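Local coordinates for autophagy protein 5 (Saccharomyces cerevisiae, PDB 2DYO) that takes part in forming autophagic vesicles and in cytoplasm-to-vacuole transport, and is required for mitophagy and nucleophagy, at residues 144-147 with 148-152; 153-156 with 157-161. All blocks are in the same frame, centred on the assembly; numbering follows the deposited sequence.

Both contacts lie on one helix, 142-159, in the alpha-helical bundle region of Atg5, a protein that also has two ubiquitin-like domains. Contact 1 covers residues 144-152. Contact 2 follows without a gap, from Gln153 to Ser161 just past the C-terminal end of the helix. Their centres are about 13 Å apart. The hydrogen bond from Gln153 NE2 to His149 O joins the two. Trp151 of contact 1 and Cys155 of contact 2 both touch Ile165 of helix 163-166. The lysine that is joined to Atg12 in the cell, Lys152, is the last residue of contact 1; that cross-link is absent from this structure.

Contact 1 of 2, residues 144-147 with 148-152; sequences EKFW and FHQWK
Trp147 and Trp151 meet one turn apart on helix 142-159, their side chains side by side and pointing the same way. From CB the Trp147 side chain leaves the helix beside its own carbonyl carbon (chi1 177°), which brings CE3 near the Phe148 backbone. Farther out, Trp147 CE2 lies 3.5 Å from Trp151 CD1. Trp147 CZ2 lies 3.4 Å from Trp151 NE1. The edge of Trp151 is turned toward the face of Trp147 in an offset edge-to-face pair, planes at 70°. Both NE1 atoms donate to Phe276 O, so two indole N-H groups hold one carbonyl oxygen. With an alanine in place of Trp147, the Trp151 edge would probably lose the ring face it points at, and Phe276 O one of its two indole donors. Phe146 CE2 lies 3.6 Å from Gln150 CG, where the glutamine chain bends. A water donates to Phe146 O and Gln150 OE1, and sits 3.4 Å above the centre of the Phe146 ring. Along the backbone, Phe148 N bonds Glu144 O at 2.8 Å. Trp147 with Trp151 and Phe146 with Gln150 are i to i+4 side-chain pairs of an alpha-helix, whose tryptophan side packs on Phe176 of helix 170-182 in the bundle.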
ATOM      1  N   GLU A 144       7.431 -11.164  -1.989  1.00 21.42           N
ATOM      2  CA  GLU A 144       8.285 -11.318  -0.817  1.00 22.94           C
ATOM      3  C   GLU A 144       9.692 -10.781  -1.059  1.00 23.82           C
ATOM      4  O   GLU A 144      10.243 -10.070  -0.212  1.00 24.19           O
ATOM      5  CB  GLU A 144       8.355 -12.790  -0.395  1.00 26.13           C
ATOM      6  CG  GLU A 144       9.390 -13.069   0.683  1.00 28.32           C
ATOM      7  CD  GLU A 144       9.321 -14.493   1.209  1.00 31.65           C
ATOM      8  OE1 GLU A 144       8.967 -15.402   0.424  1.00 28.11           O
ATOM      9  OE2 GLU A 144       9.636 -14.698   2.405  1.00 31.62           O
ATOM     10  N   LYS A 145      10.278 -11.112  -2.206  1.00 22.07           N
ATOM     11  CA  LYS A 145      11.625 -10.644  -2.522  1.00 23.57           C
ATOM     12  C   LYS A 145      11.684  -9.121  -2.564  1.00 23.39           C
ATOM     13  O   LYS A 145      12.586  -8.510  -1.989  1.00 23.02           O
ATOM     14  CB  LYS A 145      12.103 -11.205  -3.868  1.00 23.82           C
ATOM     15  CG  LYS A 145      12.512 -12.676  -3.829  1.00 28.26           C
ATOM     16  CD  LYS A 145      13.751 -12.885  -2.969  1.00 29.97           C
ATOM     17  CE  LYS A 145      14.193 -14.344  -2.972  1.00 32.22           C
ATOM     18  NZ  LYS A 145      15.380 -14.545  -2.093  1.00 31.13           N
ATOM     19  N   PHE A 146      10.725  -8.510  -3.249  1.00 22.57           N
ATOM     20  CA  PHE A 146      10.677  -7.058  -3.362  1.00 21.69           C
ATOM     21  C   PHE A 146      10.448  -6.411  -1.998  1.00 19.89           C
ATOM     22  O   PHE A 146      11.104  -5.435  -1.636  1.00 20.94           O
ATOM     23  CB  PHE A 146       9.545  -6.630  -4.298  1.00 20.89           C
ATOM     24  CG  PHE A 146       9.454  -5.143  -4.490  1.00 19.90           C
ATOM     25  CD1 PHE A 146      10.228  -4.503  -5.453  1.00 21.77           C
ATOM     26  CD2 PHE A 146       8.642  -4.370  -3.663  1.00 20.59           C
ATOM     27  CE1 PHE A 146      10.199  -3.120  -5.589  1.00 21.63           C
ATOM     28  CE2 PHE A 146       8.608  -2.983  -3.795  1.00 19.26           C
ATOM     29  CZ  PHE A 146       9.385  -2.360  -4.753  1.00 20.89           C
ATOM     30  N   TRP A 147       9.492  -6.959  -1.259  1.00 21.12           N
ATOM     31  CA  TRP A 147       9.128  -6.444   0.056  1.00 19.51           C
ATOM     32  C   TRP A 147      10.280  -6.530   1.059  1.00 22.39           C
ATOM     33  O   TRP A 147      10.537  -5.585   1.811  1.00 20.53           O
ATOM     34  CB  TRP A 147       7.931  -7.225   0.584  1.00 19.08           C
ATOM     35  CG  TRP A 147       7.508  -6.840   1.960  1.00 21.29           C
ATOM     36  CD1 TRP A 147       6.771  -5.747   2.322  1.00 23.12           C
ATOM     37  CD2 TRP A 147       7.749  -7.580   3.160  1.00 22.02           C
ATOM     38  NE1 TRP A 147       6.533  -5.767   3.679  1.00 25.07           N
ATOM     39  CE2 TRP A 147       7.128  -6.879   4.216  1.00 22.66           C
ATOM     40  CE3 TRP A 147       8.439  -8.768   3.447  1.00 23.72           C
ATOM     41  CZ2 TRP A 147       7.161  -7.335   5.536  1.00 25.81           C
ATOM     42  CZ3 TRP A 147       8.473  -9.221   4.759  1.00 24.82           C
ATOM     43  CH2 TRP A 147       7.840  -8.504   5.788  1.00 25.81           C
ATOM     44  N   PHE A 148      10.978  -7.662   1.077  1.00 22.19           N
ATOM     45  CA  PHE A 148      12.090  -7.805   2.010  1.00 25.44           C
ATOM     46  C   PHE A 148      13.206  -6.829   1.637  1.00 26.45           C
ATOM     47  O   PHE A 148      13.903  -6.307   2.513  1.00 24.93           O
ATOM     48  CB  PHE A 148      12.606  -9.248   2.022  1.00 27.25           C
ATOM     49  CG  PHE A 148      13.663  -9.496   3.055  1.00 30.07           C
ATOM     50  CD1 PHE A 148      15.005  -9.295   2.758  1.00 31.97           C
ATOM     51  CD2 PHE A 148      13.310  -9.868   4.345  1.00 30.86           C
ATOM     52  CE1 PHE A 148      15.985  -9.464   3.734  1.00 34.24           C
ATOM     53  CE2 PHE A 148      14.281 -10.041   5.330  1.00 34.18           C
ATOM     54  CZ  PHE A 148      15.617  -9.834   5.024  1.00 32.31           C
ATOM     55  N   HIS A 149      13.358  -6.564   0.341  1.00 25.81           N
ATOM     56  CA  HIS A 149      14.373  -5.626  -0.127  1.00 27.30           C
ATOM     57  C   HIS A 149      13.989  -4.207   0.313  1.00 28.01           C
ATOM     58  O   HIS A 149      14.853  -3.347   0.516  1.00 28.87           O
ATOM     59  CB  HIS A 149      14.503  -5.693  -1.653  1.00 30.05           C
ATOM     60  CG  HIS A 149      15.668  -4.922  -2.188  1.00 31.89           C
ATOM     61  ND1 HIS A 149      16.974  -5.300  -1.962  1.00 34.04           N
ATOM     62  CD2 HIS A 149      15.727  -3.771  -2.900  1.00 34.07           C
ATOM     63  CE1 HIS A 149      17.788  -4.415  -2.511  1.00 35.37           C
ATOM     64  NE2 HIS A 149      17.056  -3.477  -3.086  1.00 36.98           N
ATOM     65  N   GLN A 150      12.687  -3.969   0.456  1.00 26.42           N
ATOM     66  CA  GLN A 150      12.194  -2.673   0.918  1.00 26.18           C
ATOM     67  C   GLN A 150      12.649  -2.507   2.369  1.00 24.31           C
ATOM     68  O   GLN A 150      13.176  -1.464   2.755  1.00 23.32           O
ATOM     69  CB  GLN A 150      10.660  -2.617   0.876  1.00 28.03           C
ATOM     70  CG  GLN A 150      10.026  -2.396  -0.495  1.00 30.01           C
ATOM     71  CD  GLN A 150      10.408  -1.064  -1.113  1.00 30.61           C
ATOM     72  OE1 GLN A 150      11.495  -0.913  -1.674  1.00 30.23           O
ATOM     73  NE2 GLN A 150       9.517  -0.084  -1.001  1.00 29.57           N
ATOM     74  N   TRP A 151      12.446  -3.548   3.171  1.00 21.86           N
ATOM     75  CA  TRP A 151      12.828  -3.485   4.574  1.00 23.17           C
ATOM     76  C   TRP A 151      14.325  -3.406   4.795  1.00 23.92           C
ATOM     77  O   TRP A 151      14.780  -2.847   5.784  1.00 22.19           O
ATOM     78  CB  TRP A 151      12.237  -4.657   5.358  1.00 19.67           C
ATOM     79  CG  TRP A 151      10.857  -4.368   5.863  1.00 19.96           C
ATOM     80  CD1 TRP A 151       9.674  -4.758   5.301  1.00 19.95           C
ATOM     81  CD2 TRP A 151      10.518  -3.571   7.003  1.00 21.80           C
ATOM     82  NE1 TRP A 151       8.617  -4.251   6.022  1.00 20.95           N
ATOM     83  CE2 TRP A 151       9.108  -3.517   7.071  1.00 21.48           C
ATOM     84  CE3 TRP A 151      11.271  -2.894   7.978  1.00 21.98           C
ATOM     85  CZ2 TRP A 151       8.432  -2.810   8.076  1.00 20.41           C
ATOM     86  CZ3 TRP A 151      10.598  -2.193   8.978  1.00 21.36           C
ATOM     87  CH2 TRP A 151       9.193  -2.158   9.016  1.00 20.92           C
ATOM     88  N   LYS A 152      15.097  -3.975   3.871  1.00 24.27           N
ATOM     89  CA  LYS A 152      16.549  -3.916   3.993  1.00 24.82           C
ATOM     90  C   LYS A 152      16.998  -2.458   3.839  1.00 25.19           C
ATOM     91  O   LYS A 152      17.870  -1.978   4.565  1.00 24.13           O
ATOM     92  CB  LYS A 152      17.205  -4.802   2.935  1.00 28.22           C
ATOM     93  CG  LYS A 152      18.691  -5.007   3.136  1.00 34.33           C
ATOM     94  CD  LYS A 152      19.288  -5.904   2.036  1.00 38.64           C
ATOM     95  CE  LYS A 152      20.804  -6.022   2.186  1.00 40.67           C
ATOM     96  NZ  LYS A 152      21.388  -6.851   1.093  1.00 44.05           N
TER
HETATM   97  O   HOH W   1      12.468  -3.198  -2.961  1.00 36.91           O

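Contact 2 of 2, residues 153-156 with 157-161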
ATOM      1  N   GLN A 153      16.395  -1.747   2.891  1.00 24.33           N
ATOM      2  CA  GLN A 153      16.732  -0.340   2.682  1.00 26.18           C
ATOM      3  C   GLN A 153      16.300   0.457   3.919  1.00 25.91           C
ATOM      4  O   GLN A 153      17.024   1.323   4.409  1.00 26.33           O
ATOM      5  CB  GLN A 153      15.995   0.225   1.464  1.00 28.42           C
ATOM      6  CG  GLN A 153      16.338  -0.410   0.138  1.00 33.73           C
ATOM      7  CD  GLN A 153      15.410   0.058  -0.974  1.00 37.60           C
ATOM      8  OE1 GLN A 153      15.393   1.241  -1.336  1.00 40.13           O
ATOM      9  NE2 GLN A 153      14.621  -0.871  -1.517  1.00 37.15           N
ATOM     10  N   VAL A 154      15.099   0.159   4.406  1.00 24.58           N
ATOM     11  CA  VAL A 154      14.560   0.837   5.580  1.00 23.18           C
ATOM     12  C   VAL A 154      15.488   0.667   6.780  1.00 25.34           C
ATOM     13  O   VAL A 154      15.812   1.636   7.456  1.00 24.17           O
ATOM     14  CB  VAL A 154      13.145   0.311   5.931  1.00 21.76           C
ATOM     15  CG1 VAL A 154      12.710   0.817   7.294  1.00 19.58           C
ATOM     16  CG2 VAL A 154      12.155   0.767   4.868  1.00 17.56           C
ATOM     17  N   CYS A 155      15.933  -0.562   7.031  1.00 24.85           N
ATOM     18  CA  CYS A 155      16.832  -0.822   8.154  1.00 27.32           C
ATOM     19  C   CYS A 155      18.063   0.076   8.051  1.00 26.86           C
ATOM     20  O   CYS A 155      18.469   0.715   9.027  1.00 25.93           O
ATOM     21  CB  CYS A 155      17.256  -2.297   8.163  1.00 30.26           C
ATOM     22  SG  CYS A 155      18.339  -2.791   9.531  1.00 32.87           S
ATOM     23  N   PHE A 156      18.640   0.129   6.855  1.00 26.75           N
ATOM     24  CA  PHE A 156      19.816   0.949   6.595  1.00 28.23           C
ATOM     25  C   PHE A 156      19.536   2.435   6.810  1.00 27.07           C
ATOM     26  O   PHE A 156      20.357   3.152   7.380  1.00 27.66           O
ATOM     27  CB  PHE A 156      20.302   0.738   5.164  1.00 32.25           C
ATOM     28  CG  PHE A 156      21.518   1.541   4.822  1.00 36.99           C
ATOM     29  CD1 PHE A 156      22.746   1.249   5.409  1.00 39.53           C
ATOM     30  CD2 PHE A 156      21.433   2.618   3.946  1.00 39.00           C
ATOM     31  CE1 PHE A 156      23.872   2.019   5.131  1.00 42.06           C
ATOM     32  CE2 PHE A 156      22.558   3.397   3.659  1.00 42.03           C
ATOM     33  CZ  PHE A 156      23.780   3.096   4.254  1.00 41.54           C
ATOM     34  N   ILE A 157      18.381   2.895   6.342  1.00 25.49           N
ATOM     35  CA  ILE A 157      18.001   4.297   6.486  1.00 24.27           C
ATOM     36  C   ILE A 157      17.791   4.658   7.958  1.00 24.13           C
ATOM     37  O   ILE A 157      18.274   5.692   8.432  1.00 24.65           O
ATOM     38  CB  ILE A 157      16.705   4.597   5.683  1.00 23.65           C
ATOM     39  CG1 ILE A 157      16.986   4.417   4.186  1.00 22.37           C
ATOM     40  CG2 ILE A 157      16.212   6.018   5.976  1.00 22.69           C
ATOM     41  CD1 ILE A 157      15.744   4.412   3.303  1.00 20.35           C
ATOM     42  N   LEU A 158      17.089   3.790   8.681  1.00 24.92           N
ATOM     43  CA  LEU A 158      16.808   4.011  10.096  1.00 26.08           C
ATOM     44  C   LEU A 158      17.997   3.826  11.031  1.00 29.18           C
ATOM     45  O   LEU A 158      18.206   4.637  11.934  1.00 29.41           O
ATOM     46  CB  LEU A 158      15.684   3.082  10.568  1.00 25.04           C
ATOM     47  CG  LEU A 158      14.265   3.344  10.061  1.00 23.95           C
ATOM     48  CD1 LEU A 158      13.364   2.186  10.478  1.00 22.77           C
ATOM     49  CD2 LEU A 158      13.744   4.659  10.634  1.00 21.74           C
ATOM     50  N   ASN A 159      18.776   2.768  10.815  1.00 29.54           N
ATOM     51  CA  ASN A 159      19.907   2.470  11.690  1.00 32.24           C
ATOM     52  C   ASN A 159      21.302   2.856  11.207  1.00 33.29           C
ATOM     53  O   ASN A 159      22.251   2.851  11.991  1.00 32.79           O
ATOM     54  CB  ASN A 159      19.907   0.978  12.036  1.00 32.81           C
ATOM     55  CG  ASN A 159      18.567   0.502  12.558  1.00 36.64           C
ATOM     56  OD1 ASN A 159      17.857   1.243  13.241  1.00 38.06           O
ATOM     57  ND2 ASN A 159      18.216  -0.746  12.249  1.00 35.45           N
ATOM     58  N   GLY A 160      21.434   3.190   9.930  1.00 34.30           N
ATOM     59  CA  GLY A 160      22.742   3.538   9.406  1.00 38.65           C
ATOM     60  C   GLY A 160      23.424   2.299   8.849  1.00 41.71           C
ATOM     61  O   GLY A 160      24.447   2.391   8.169  1.00 44.17           O
ATOM     62  N   SER A 161      22.858   1.133   9.150  1.00 42.85           N
ATOM     63  CA  SER A 161      23.385  -0.140   8.662  1.00 44.55           C
ATOM     64  C   SER A 161      22.227  -1.123   8.540  1.00 44.61           C
ATOM     65  O   SER A 161      21.158  -0.911   9.114  1.00 43.24           O
ATOM     66  CB  SER A 161      24.434  -0.713   9.623  1.00 44.68           C
ATOM     67  OG  SER A 161      23.823  -1.319  10.747  1.00 47.18           O
TER
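This is a local contact over the last two turns of alpha-helix 142-159 and the glycine that ends it, in the helical bundle region of Atg5. Three i to i+4 backbone bonds hold it: Ile157 N to Gln153 O, Leu158 N to Val154 O, and Asn159 N to Cys155 O, the last at 2.7 Å. Gly160 N then reaches Phe156 O at 2.8 Å, but from above the carbonyl plane. Gly160 has a positive phi of 92°, at which a CB would press on the carbonyl oxygen of Asn159. Val154 and Leu158 lie side by side, with Val154 CG1 3.5 Å from Leu158 CD1. Both also touch Tyr270 of helix 266-273. Ile157 CG1 is anti to its own carbonyl carbon (chi1 -65°), which lays it 3.1 Å from Gln153 O. One turn apart, Cys155 SG lies 3.4 Å from Asn159 ND2. The amide of Asn159 is fixed at both ends by helix 185-195 and the residue after it: ND2 donates to Ile195 O, and OD1 is hydrogen-bonded to Ser196 OG. Past the glycine the chain passes beside Phe156. Phe156 CE1 comes within 3.1 Å of Gly160 O. Phe156 CA makes a CA-H...O contact of 3.4 Å with Ser161 O.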